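PDB 4CCV: histidine-rich glycoprotein from Oryctolagus cuniculus, which binds heme, heparin, heparan sulfate, thrombospondin, plasminogen and divalent metal ions in plasma, acting as an adapter in coagulation, fibrinolysis, angiogenesis and immune-complex clearance. Local coordinates for residues S1-D6 against T44-G49; E30-F35 against C100-F105; V37-R42 against D57-N62. One frame throughout, in Å; residues are numbered along the deposited sequence.

Interaction 1. Residues S1-D6 against T44-G49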
loop_
_atom_site.group_PDB
_atom_site.type_symbol
_atom_site.label_atom_id
_atom_site.label_comp_id
_atom_site.label_asym_id
_atom_site.label_seq_id
_atom_site.Cartn_x
_atom_site.Cartn_y
_atom_site.Cartn_z
ATOM N N SER A 1 -17.748 0.935 -24.663
ATOM C CA SER A 1 -17.779 0.940 -23.155
ATOM C C SER A 1 -16.822 2.008 -22.495
ATOM O O SER A 1 -15.598 1.964 -22.696
ATOM C CB SER A 1 -17.455 -0.457 -22.643
ATOM O OG SER A 1 -17.683 -0.547 -21.233
ATOM N N PRO A 2 -17.383 2.991 -21.771
ATOM C CA PRO A 2 -16.503 4.071 -21.227
ATOM C C PRO A 2 -15.782 3.615 -19.995
ATOM O O PRO A 2 -16.337 2.884 -19.205
ATOM C CB PRO A 2 -17.471 5.197 -20.835
ATOM C CG PRO A 2 -18.865 4.651 -21.043
ATOM C CD PRO A 2 -18.818 3.323 -21.715
ATOM N N VAL A 3 -14.606 4.151 -19.745
ATOM C CA VAL A 3 -13.863 3.832 -18.562
ATOM C C VAL A 3 -14.037 5.014 -17.579
ATOM O O VAL A 3 -13.934 6.163 -17.991
ATOM C CB VAL A 3 -12.375 3.553 -18.928
ATOM C CG1 VAL A 3 -11.500 3.450 -17.695
ATOM C CG2 VAL A 3 -12.267 2.288 -19.759
ATOM N N LEU A 4 -14.373 4.720 -16.320
ATOM C CA LEU A 4 -14.658 5.729 -15.319
ATOM C C LEU A 4 -13.581 5.684 -14.231
ATOM O O LEU A 4 -13.303 4.613 -13.668
ATOM C CB LEU A 4 -16.071 5.551 -14.725
ATOM C CG LEU A 4 -17.359 5.721 -15.595
ATOM C CD1 LEU A 4 -17.411 5.042 -16.961
ATOM C CD2 LEU A 4 -18.616 5.221 -14.855
ATOM N N PHE A 5 -13.016 6.852 -13.915
ATOM C CA PHE A 5 -11.933 7.035 -12.963
ATOM C C PHE A 5 -12.496 7.958 -11.869
ATOM O O PHE A 5 -13.051 9.032 -12.147
ATOM C CB PHE A 5 -10.734 7.639 -13.688
ATOM C CG PHE A 5 -9.634 8.125 -12.816
ATOM C CD1 PHE A 5 -9.718 9.376 -12.185
ATOM C CD2 PHE A 5 -8.504 7.389 -12.631
ATOM C CE1 PHE A 5 -8.684 9.870 -11.405
ATOM C CE2 PHE A 5 -7.445 7.886 -11.864
ATOM C CZ PHE A 5 -7.538 9.118 -11.239
ATOM N N ASP A 6 -12.449 7.503 -10.632
ATOM C CA ASP A 6 -12.861 8.376 -9.497
ATOM C C ASP A 6 -12.268 7.924 -8.200
ATOM O O ASP A 6 -11.434 7.025 -8.203
ATOM C CB ASP A 6 -14.361 8.505 -9.435
ATOM C CG ASP A 6 -15.083 7.210 -8.974
ATOM O OD1 ASP A 6 -14.525 6.100 -8.899
ATOM O OD2 ASP A 6 -16.283 7.333 -8.697
ATOM N N THR A 44 -8.420 4.954 -5.353
ATOM C CA THR A 44 -8.896 5.310 -6.694
ATOM C C THR A 44 -9.612 4.108 -7.287
ATOM O O THR A 44 -9.174 2.985 -7.072
ATOM C CB THR A 44 -7.686 5.574 -7.611
ATOM O OG1 THR A 44 -6.921 6.613 -7.049
ATOM C CG2 THR A 44 -8.130 6.006 -8.992
ATOM N N ARG A 45 -10.767 4.332 -7.896
ATOM C CA ARG A 45 -11.573 3.249 -8.488
ATOM C C ARG A 45 -11.541 3.475 -9.994
ATOM O O ARG A 45 -11.756 4.580 -10.489
ATOM C CB ARG A 45 -13.001 3.254 -8.002
ATOM C CG ARG A 45 -13.915 2.199 -8.675
ATOM C CD ARG A 45 -15.243 2.155 -7.947
ATOM N NE ARG A 45 -15.886 3.437 -8.159
ATOM C CZ ARG A 45 -17.076 3.783 -7.707
ATOM N NH1 ARG A 45 -17.806 2.931 -6.979
ATOM N NH2 ARG A 45 -17.555 4.989 -7.996
ATOM N N VAL A 46 -11.255 2.430 -10.745
ATOM C CA VAL A 46 -11.355 2.504 -12.199
ATOM C C VAL A 46 -12.284 1.379 -12.607
ATOM O O VAL A 46 -12.046 0.227 -12.249
ATOM C CB VAL A 46 -10.003 2.328 -12.859
ATOM C CG1 VAL A 46 -10.140 2.410 -14.369
ATOM C CG2 VAL A 46 -9.011 3.392 -12.375
ATOM N N LYS A 47 -13.330 1.712 -13.339
ATOM C CA LYS A 47 -14.394 0.776 -13.678
ATOM C C LYS A 47 -14.308 0.686 -15.172
ATOM O O LYS A 47 -14.380 1.731 -15.869
ATOM C CB LYS A 47 -15.770 1.312 -13.347
ATOM C CG LYS A 47 -16.069 1.263 -11.874
ATOM C CD LYS A 47 -17.470 1.765 -11.603
ATOM C CE LYS A 47 -18.470 0.789 -12.179
ATOM N NZ LYS A 47 -19.742 0.729 -11.384
ATOM N N GLY A 48 -14.099 -0.532 -15.645
ATOM C CA GLY A 48 -14.007 -0.826 -17.095
ATOM C C GLY A 48 -15.077 -1.802 -17.474
ATOM O O GLY A 48 -15.830 -2.295 -16.608
ATOM N N GLY A 49 -15.151 -2.105 -18.758
ATOM C CA GLY A 49 -15.969 -3.217 -19.254
ATOM C C GLY A 49 -15.765 -4.582 -18.588
ATOM O O GLY A 49 -16.706 -5.376 -18.588
#
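Asp6 and Arg45 face each other across two antiparallel strands, and their side chains form a two-pronged salt bridge. Arg45 comes in side-on: NE reaches Asp6 OD1 at 3.1 Å, while NH2 reaches Asp6 OD2 at 2.8 Å. Each oxygen uses its syn lone pair; the carboxylate and guanidinium are nearly coplanar (15° apart), the oxygens tilted slightly out of the guanidinium plane. Asp6 CG sits between the backbone N and the carbonyl carbon (chi1 71°), which brings the carboxylate end nearer strand 44-47, where its oxygens meet Arg45. The arginine starts out extended and bends at chi3 (66°), which places NE beside Asp6 OD1. CD of Lys47 lies over the rim of one guanidinium face. This is the pairing of the first strand of the cystatin-type sheet, an outermost strand within the chain, with the long strand 35-47. Leu4 N donates to Lys47 O at 3.0 Å, and Lys47 N returns a bond to Leu4 O at 2.9 Å; Asp6 pairs with Arg45 in the same way. Between them Phe5 and Val46 form a non-hydrogen-bonded pair whose side chains share the other face. Phe5 CE2 meets Thr44 CG2 obliquely at 3.5 Å, and Phe5 CD2 lies 4.0 Å from Val46 CG2. The other branch of Val46, CG1, touches CG1 of Val3 at 3.7 Å. Phe7 also packs against the Phe5 ring, their planes nearly perpendicular.

Interaction 2. Residues E30-F35 against C100-F105. With NAG (2-acetamido-2-deoxy-beta-D-glucopyranose), chain B.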
loop_
_atom_site.group_PDB
_atom_site.type_symbol
_atom_site.label_atom_id
_atom_site.label_comp_id
_atom_site.label_asym_id
_atom_site.label_seq_id
_atom_site.Cartn_x
_atom_site.Cartn_y
_atom_site.Cartn_z
ATOM N N GLU A 30 12.183 -10.180 1.574
ATOM C CA GLU A 30 12.538 -10.437 2.953
ATOM C C GLU A 30 12.924 -9.152 3.767
ATOM O O GLU A 30 12.766 -9.128 4.989
ATOM C CB GLU A 30 13.672 -11.460 2.940
ATOM C CG GLU A 30 14.528 -11.556 4.198
ATOM C CD GLU A 30 15.803 -12.390 3.998
ATOM O OE1 GLU A 30 15.997 -12.950 2.882
ATOM O OE2 GLU A 30 16.615 -12.481 4.962
ATOM N N ALA A 31 13.413 -8.104 3.089
ATOM C CA ALA A 31 13.823 -6.859 3.781
ATOM C C ALA A 31 12.608 -6.156 4.390
ATOM O O ALA A 31 12.726 -5.347 5.315
ATOM C CB ALA A 31 14.576 -5.930 2.823
ATOM N N TYR A 32 11.434 -6.508 3.863
ATOM C CA TYR A 32 10.161 -6.029 4.357
ATOM C C TYR A 32 9.465 -6.849 5.433
ATOM O O TYR A 32 8.351 -6.499 5.802
ATOM C CB TYR A 32 9.193 -5.864 3.183
ATOM C CG TYR A 32 9.517 -4.707 2.252
ATOM C CD1 TYR A 32 10.470 -4.813 1.260
ATOM C CD2 TYR A 32 8.811 -3.529 2.351
ATOM C CE1 TYR A 32 10.723 -3.741 0.392
ATOM C CE2 TYR A 32 9.061 -2.456 1.533
ATOM C CZ TYR A 32 10.006 -2.568 0.548
ATOM O OH TYR A 32 10.172 -1.464 -0.246
ATOM N N ALA A 33 10.118 -7.840 6.018
ATOM C CA ALA A 33 9.458 -8.736 6.989
ATOM C C ALA A 33 8.836 -8.002 8.197
ATOM O O ALA A 33 7.839 -8.456 8.736
ATOM C CB ALA A 33 10.439 -9.815 7.458
ATOM N N SER A 34 9.449 -6.902 8.658
ATOM C CA SER A 34 8.971 -6.216 9.852
ATOM C C SER A 34 7.923 -5.127 9.552
ATOM O O SER A 34 7.520 -4.384 10.450
ATOM C CB SER A 34 10.153 -5.532 10.572
ATOM O OG SER A 34 10.543 -4.386 9.807
ATOM N N PHE A 35 7.498 -4.968 8.305
ATOM C CA PHE A 35 6.749 -3.775 7.926
ATOM C C PHE A 35 5.252 -3.857 8.347
ATOM O O PHE A 35 4.676 -4.942 8.413
ATOM C CB PHE A 35 6.880 -3.502 6.414
ATOM C CG PHE A 35 8.103 -2.711 6.008
ATOM C CD1 PHE A 35 9.384 -3.177 6.237
ATOM C CD2 PHE A 35 7.958 -1.513 5.344
ATOM C CE1 PHE A 35 10.505 -2.452 5.849
ATOM C CE2 PHE A 35 9.062 -0.784 4.911
ATOM C CZ PHE A 35 10.341 -1.240 5.180
ATOM N N CYS A 100 6.058 -1.182 -3.663
ATOM C CA CYS A 100 6.405 -0.358 -2.565
ATOM C C CYS A 100 7.754 0.353 -2.807
ATOM O O CYS A 100 8.639 -0.186 -3.516
ATOM C CB CYS A 100 6.559 -1.177 -1.295
ATOM S SG CYS A 100 5.035 -2.010 -0.643
ATOM N N GLU A 101 7.905 1.513 -2.174
ATOM C CA GLU A 101 9.150 2.296 -2.243
ATOM C C GLU A 101 9.388 2.803 -0.829
ATOM O O GLU A 101 8.421 3.216 -0.180
ATOM C CB GLU A 101 8.938 3.491 -3.147
ATOM C CG GLU A 101 8.774 3.139 -4.611
ATOM C CD GLU A 101 10.047 2.570 -5.244
ATOM O OE1 GLU A 101 11.161 2.926 -4.784
ATOM O OE2 GLU A 101 9.917 1.774 -6.201
ATOM N N VAL A 102 10.634 2.780 -0.368
ATOM C CA VAL A 102 10.973 3.128 1.003
ATOM C C VAL A 102 11.805 4.421 0.986
ATOM O O VAL A 102 12.460 4.733 -0.009
ATOM C CB VAL A 102 11.786 1.994 1.601
ATOM C CG1 VAL A 102 12.293 2.335 2.974
ATOM C CG2 VAL A 102 10.918 0.770 1.691
ATOM N N PHE A 103 11.719 5.153 2.074
ATOM C CA PHE A 103 12.351 6.455 2.249
ATOM C C PHE A 103 13.065 6.339 3.606
ATOM O O PHE A 103 12.397 6.345 4.650
ATOM C CB PHE A 103 11.290 7.568 2.306
ATOM C CG PHE A 103 11.861 8.982 2.362
ATOM C CD1 PHE A 103 12.718 9.464 1.348
ATOM C CD2 PHE A 103 11.494 9.853 3.361
ATOM C CE1 PHE A 103 13.204 10.769 1.380
ATOM C CE2 PHE A 103 12.009 11.152 3.401
ATOM C CZ PHE A 103 12.855 11.598 2.416
ATOM N N ASN A 104 14.389 6.197 3.588
ATOM C CA ASN A 104 15.215 6.039 4.810
ATOM C C ASN A 104 15.848 7.394 5.224
ATOM O O ASN A 104 16.429 8.111 4.418
ATOM C CB ASN A 104 16.334 4.992 4.636
ATOM C CG ASN A 104 15.798 3.593 4.445
ATOM O OD1 ASN A 104 14.949 3.118 5.188
ATOM N ND2 ASN A 104 16.301 2.920 3.411
ATOM N N PHE A 105 15.639 7.755 6.471
ATOM C CA PHE A 105 16.124 8.993 7.046
ATOM C C PHE A 105 17.591 9.297 6.698
ATOM O O PHE A 105 17.922 10.412 6.346
ATOM C CB PHE A 105 15.941 8.899 8.571
ATOM C CG PHE A 105 16.235 10.167 9.297
ATOM C CD1 PHE A 105 15.252 11.106 9.480
ATOM C CD2 PHE A 105 17.495 10.392 9.835
ATOM C CE1 PHE A 105 15.524 12.279 10.155
ATOM C CE2 PHE A 105 17.765 11.575 10.549
ATOM C CZ PHE A 105 16.775 12.515 10.661
HETATM C C1 NAG B . 14.141 -2.082 7.477
HETATM C C2 NAG B . 14.800 -2.262 6.133
HETATM C C3 NAG B . 15.836 -3.356 6.305
HETATM C C4 NAG B . 16.812 -3.115 7.427
HETATM C C5 NAG B . 16.115 -2.810 8.743
HETATM C C6 NAG B . 17.109 -2.260 9.806
HETATM C C7 NAG B . 13.698 -2.127 3.909
HETATM C C8 NAG B . 12.762 -2.759 2.880
HETATM N N2 NAG B . 13.907 -2.731 5.075
HETATM O O3 NAG B . 16.522 -3.468 5.108
HETATM O O4 NAG B . 17.462 -4.340 7.614
HETATM O O5 NAG B . 15.073 -1.859 8.534
HETATM O O6 NAG B . 17.772 -1.146 9.193
HETATM O O7 NAG B . 14.170 -1.042 3.632
HETATM O O HOH W 1 11.151 -1.535 -2.654
#
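CG2 of Val102 is the bump here, pushed against the hydroxyl end of Tyr32 and CE2 of Phe35. It comes within 3.0 Å of Tyr32 OH, a tight packing contact and not a bond, and lies 3.6 Å from Tyr32 CZ and 4.0 Å from Phe35 CE2, meeting both rings obliquely. Beside it, CB of Cys100 fits against Tyr32 CE2 at 4.0 Å, and the Cys100 sulfur stands obliquely to the same ring, 5.4 Å from its centroid. The two aromatic rings also nest together, with CD2 of Tyr32 over the centre of the Phe35 ring. From the glycan side, the methyl C8 of NAG fills a hollow walled by Tyr32, Ala31 CB and Phe35 CE1 and CZ; it lies over one face of Tyr32, nearer the rim, 3.4 Å from CE1. The amide N2 of NAG lies at the edge of Phe35 and donates a nearly straight 2.9 Å hydrogen bond to Ala31 O. No direct hydrogen bond joins the two segments; instead a water lies 2.6 Å from Tyr32 OH and donates to Cys100 O. Outside the two segments, Tyr25 of helix 15-27 meets Tyr32 edge-to-face, and Cys100 is disulfide-bonded to Cys77. This is CH-pi-like packing of an N-glycan acetamide methyl on tyrosine, where the loop after helix 15-27 meets strand 95-104 of the cystatin fold.

Interaction 3. Residues V37-R42 against D57-N62. With NAG (2-acetamido-2-deoxy-beta-D-glucopyranose), chain B.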
loop_
_atom_site.group_PDB
_atom_site.type_symbol
_atom_site.label_atom_id
_atom_site.label_comp_id
_atom_site.label_asym_id
_atom_site.label_seq_id
_atom_site.Cartn_x
_atom_site.Cartn_y
_atom_site.Cartn_z
ATOM N N VAL A 37 1.325 -1.435 7.998
ATOM C CA VAL A 37 0.624 -0.345 7.349
ATOM C C VAL A 37 0.502 0.766 8.352
ATOM O O VAL A 37 0.154 0.493 9.540
ATOM C CB VAL A 37 -0.828 -0.815 6.927
ATOM C CG1 VAL A 37 -1.660 0.376 6.471
ATOM C CG2 VAL A 37 -0.632 -1.838 5.820
ATOM N N ASP A 38 0.787 1.989 7.891
ATOM C CA ASP A 38 0.640 3.181 8.711
ATOM C C ASP A 38 -0.816 3.673 8.447
ATOM O O ASP A 38 -1.699 3.399 9.281
ATOM C CB ASP A 38 1.721 4.220 8.391
ATOM C CG ASP A 38 1.772 5.347 9.425
ATOM O OD1 ASP A 38 0.802 5.467 10.227
ATOM O OD2 ASP A 38 2.776 6.111 9.431
ATOM N N ARG A 39 -1.074 4.366 7.330
ATOM C CA ARG A 39 -2.417 4.926 7.026
ATOM C C ARG A 39 -2.747 4.561 5.583
ATOM O O ARG A 39 -1.834 4.554 4.726
ATOM C CB ARG A 39 -2.455 6.452 7.059
ATOM C CG ARG A 39 -2.225 7.074 8.409
ATOM C CD ARG A 39 -2.295 8.591 8.424
ATOM N NE ARG A 39 -1.810 9.020 9.757
ATOM C CZ ARG A 39 -0.649 9.671 10.002
ATOM N NH1 ARG A 39 0.139 10.088 9.019
ATOM N NH2 ARG A 39 -0.294 9.982 11.250
ATOM N N VAL A 40 -4.024 4.304 5.303
ATOM C CA VAL A 40 -4.519 4.289 3.933
ATOM C C VAL A 40 -4.636 5.733 3.503
ATOM O O VAL A 40 -5.314 6.500 4.186
ATOM C CB VAL A 40 -5.881 3.549 3.835
ATOM C CG1 VAL A 40 -6.385 3.554 2.403
ATOM C CG2 VAL A 40 -5.707 2.109 4.243
ATOM N N GLU A 41 -3.944 6.127 2.430
ATOM C CA GLU A 41 -3.836 7.532 2.034
ATOM C C GLU A 41 -4.836 7.989 0.969
ATOM O O GLU A 41 -5.285 9.133 0.998
ATOM C CB GLU A 41 -2.403 7.799 1.506
ATOM C CG GLU A 41 -1.308 7.293 2.449
ATOM C CD GLU A 41 -0.840 8.319 3.454
ATOM O OE1 GLU A 41 -1.099 9.495 3.179
ATOM O OE2 GLU A 41 -0.168 7.977 4.471
ATOM N N ARG A 42 -5.225 7.085 0.083
ATOM C CA ARG A 42 -6.041 7.394 -1.080
ATOM C C ARG A 42 -6.521 6.097 -1.722
ATOM O O ARG A 42 -5.799 5.097 -1.760
ATOM C CB ARG A 42 -5.187 8.230 -2.077
ATOM C CG ARG A 42 -5.964 8.614 -3.318
ATOM C CD ARG A 42 -5.212 9.568 -4.211
ATOM N NE ARG A 42 -4.006 8.950 -4.732
ATOM C CZ ARG A 42 -3.222 9.484 -5.646
ATOM N NH1 ARG A 42 -3.473 10.679 -6.163
ATOM N NH2 ARG A 42 -2.166 8.785 -6.032
ATOM N N ASP A 57 -3.611 3.271 -2.046
ATOM C CA ASP A 57 -2.306 3.923 -1.806
ATOM C C ASP A 57 -2.185 4.045 -0.304
ATOM O O ASP A 57 -3.076 4.591 0.329
ATOM C CB ASP A 57 -2.210 5.339 -2.403
ATOM C CG ASP A 57 -2.295 5.361 -3.935
ATOM O OD1 ASP A 57 -1.955 4.327 -4.489
ATOM O OD2 ASP A 57 -2.720 6.352 -4.573
ATOM N N PHE A 58 -1.118 3.493 0.241
ATOM C CA PHE A 58 -0.950 3.388 1.688
ATOM C C PHE A 58 0.476 3.629 2.138
ATOM O O PHE A 58 1.420 3.413 1.357
ATOM C CB PHE A 58 -1.569 2.084 2.272
ATOM C CG PHE A 58 -0.961 0.816 1.815
ATOM C CD1 PHE A 58 -1.389 0.208 0.643
ATOM C CD2 PHE A 58 -0.005 0.175 2.568
ATOM C CE1 PHE A 58 -0.876 -1.013 0.259
ATOM C CE2 PHE A 58 0.543 -1.027 2.171
ATOM C CZ PHE A 58 0.064 -1.647 1.024
ATOM N N SER A 59 0.629 4.165 3.369
ATOM C CA SER A 59 1.933 4.362 3.954
ATOM C C SER A 59 2.251 3.145 4.784
ATOM O O SER A 59 1.334 2.464 5.260
ATOM C CB SER A 59 2.007 5.632 4.817
ATOM O OG SER A 59 0.860 5.773 5.586
ATOM N N VAL A 60 3.549 2.873 4.907
ATOM C CA VAL A 60 4.084 1.792 5.714
ATOM C C VAL A 60 5.230 2.258 6.627
ATOM O O VAL A 60 5.843 3.265 6.346
ATOM C CB VAL A 60 4.540 0.612 4.825
ATOM C CG1 VAL A 60 3.318 0.018 4.097
ATOM C CG2 VAL A 60 5.662 0.996 3.825
ATOM N N ARG A 61 5.512 1.493 7.680
ATOM C CA ARG A 61 6.661 1.713 8.544
ATOM C C ARG A 61 7.493 0.447 8.654
ATOM O O ARG A 61 6.973 -0.661 8.700
ATOM C CB ARG A 61 6.214 2.087 9.966
ATOM C CG ARG A 61 5.535 3.434 10.073
ATOM C CD ARG A 61 6.420 4.566 9.557
ATOM N NE ARG A 61 5.862 5.877 9.923
ATOM C CZ ARG A 61 6.583 6.957 10.254
ATOM N NH1 ARG A 61 7.911 6.889 10.286
ATOM N NH2 ARG A 61 5.968 8.100 10.585
ATOM N N ASN A 62 8.802 0.645 8.727
ATOM C CA ASN A 62 9.753 -0.431 8.921
ATOM C C ASN A 62 9.932 -0.633 10.406
ATOM O O ASN A 62 10.742 0.081 11.046
ATOM C CB ASN A 62 11.097 -0.036 8.291
ATOM C CG ASN A 62 12.114 -1.134 8.369
ATOM O OD1 ASN A 62 12.019 -2.019 9.207
ATOM N ND2 ASN A 62 13.112 -1.080 7.504
HETATM C C1 NAG B . 14.141 -2.082 7.477
HETATM C C2 NAG B . 14.800 -2.262 6.133
HETATM C C3 NAG B . 15.836 -3.356 6.305
HETATM C C4 NAG B . 16.812 -3.115 7.427
HETATM C C5 NAG B . 16.115 -2.810 8.743
HETATM C C6 NAG B . 17.109 -2.260 9.806
HETATM C C7 NAG B . 13.698 -2.127 3.909
HETATM C C8 NAG B . 12.762 -2.759 2.880
HETATM N N2 NAG B . 13.907 -2.731 5.075
HETATM O O3 NAG B . 16.522 -3.468 5.108
HETATM O O4 NAG B . 17.462 -4.340 7.614
HETATM O O5 NAG B . 15.073 -1.859 8.534
HETATM O O6 NAG B . 17.772 -1.146 9.193
HETATM O O7 NAG B . 14.170 -1.042 3.632
#
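Arg42 and Asp57 form one of two salt bridges that tie these antiparallel strands together. NE and NH2 of Arg42 both converge on the single oxygen Asp57 OD2, each at 2.9 Å, with the oxygen in the guanidinium plane but the two planar groups turned 52° apart. Asp57 OD1 goes to Arg78 of the next strand, so the carboxylate is shared between two arginines. At the other end Arg61 NE gives a straight bond of 3.1 Å to Asp38 OD2, arriving from above the carboxylate plane; Arg61 NH1 turns to Ala73 O, and glutathione touches the same side chain. Backbone bonds run from Asp38 N to Ser59 O, Ser59 N to Arg39 O and Asp57 N to Arg42 O. Two beta bulges shift their register in this hairpin of the cystatin fold; in the classic one, Glu41 and Arg42 both face Asp57, whose O takes a 2.7 Å bond from Glu41 N and a weak one from Arg42 N. Ser59 links side chain to backbone: chi1 of 42° places OG where it accepts from Arg39 N at 3.0 Å and donates to the anti lone pair of Glu41 OE2 at 2.7 Å. Apolar packing lies on the helix side, where the Val37 and Phe58 side chains cross at about a right angle, Val37 CG2 lying 3.9 Å from Phe58 CD2, with helix 15-27 against both. Beyond the paired region, Asn62 ND2 is covalently bonded to C1 of NAG.

All three contacts belong to one cystatin domain, the second of histidine-rich glycoprotein, and reach its five-stranded antiparallel sheet. Interactions 1 and 3 share strand 35-47, pairing it with strand 4-7 on one side and strand 51-62 on the other; their centres are about 24 Å apart. Interaction 2 brings in strand 95-104 at the opposite border of the sheet, about 31 Å from interaction 1 between centres. Along the chain, interaction 3 is nested within the loop that interaction 2 closes, whereas the segments of interaction 1 alternate with those of each of the others. Interactions 2 and 3 touch, Phe35 packing on Val60 and Asn62. NAG, bonded to Asn62 of interaction 3, packs on Ala31, Tyr32 and Phe35 of interaction 2.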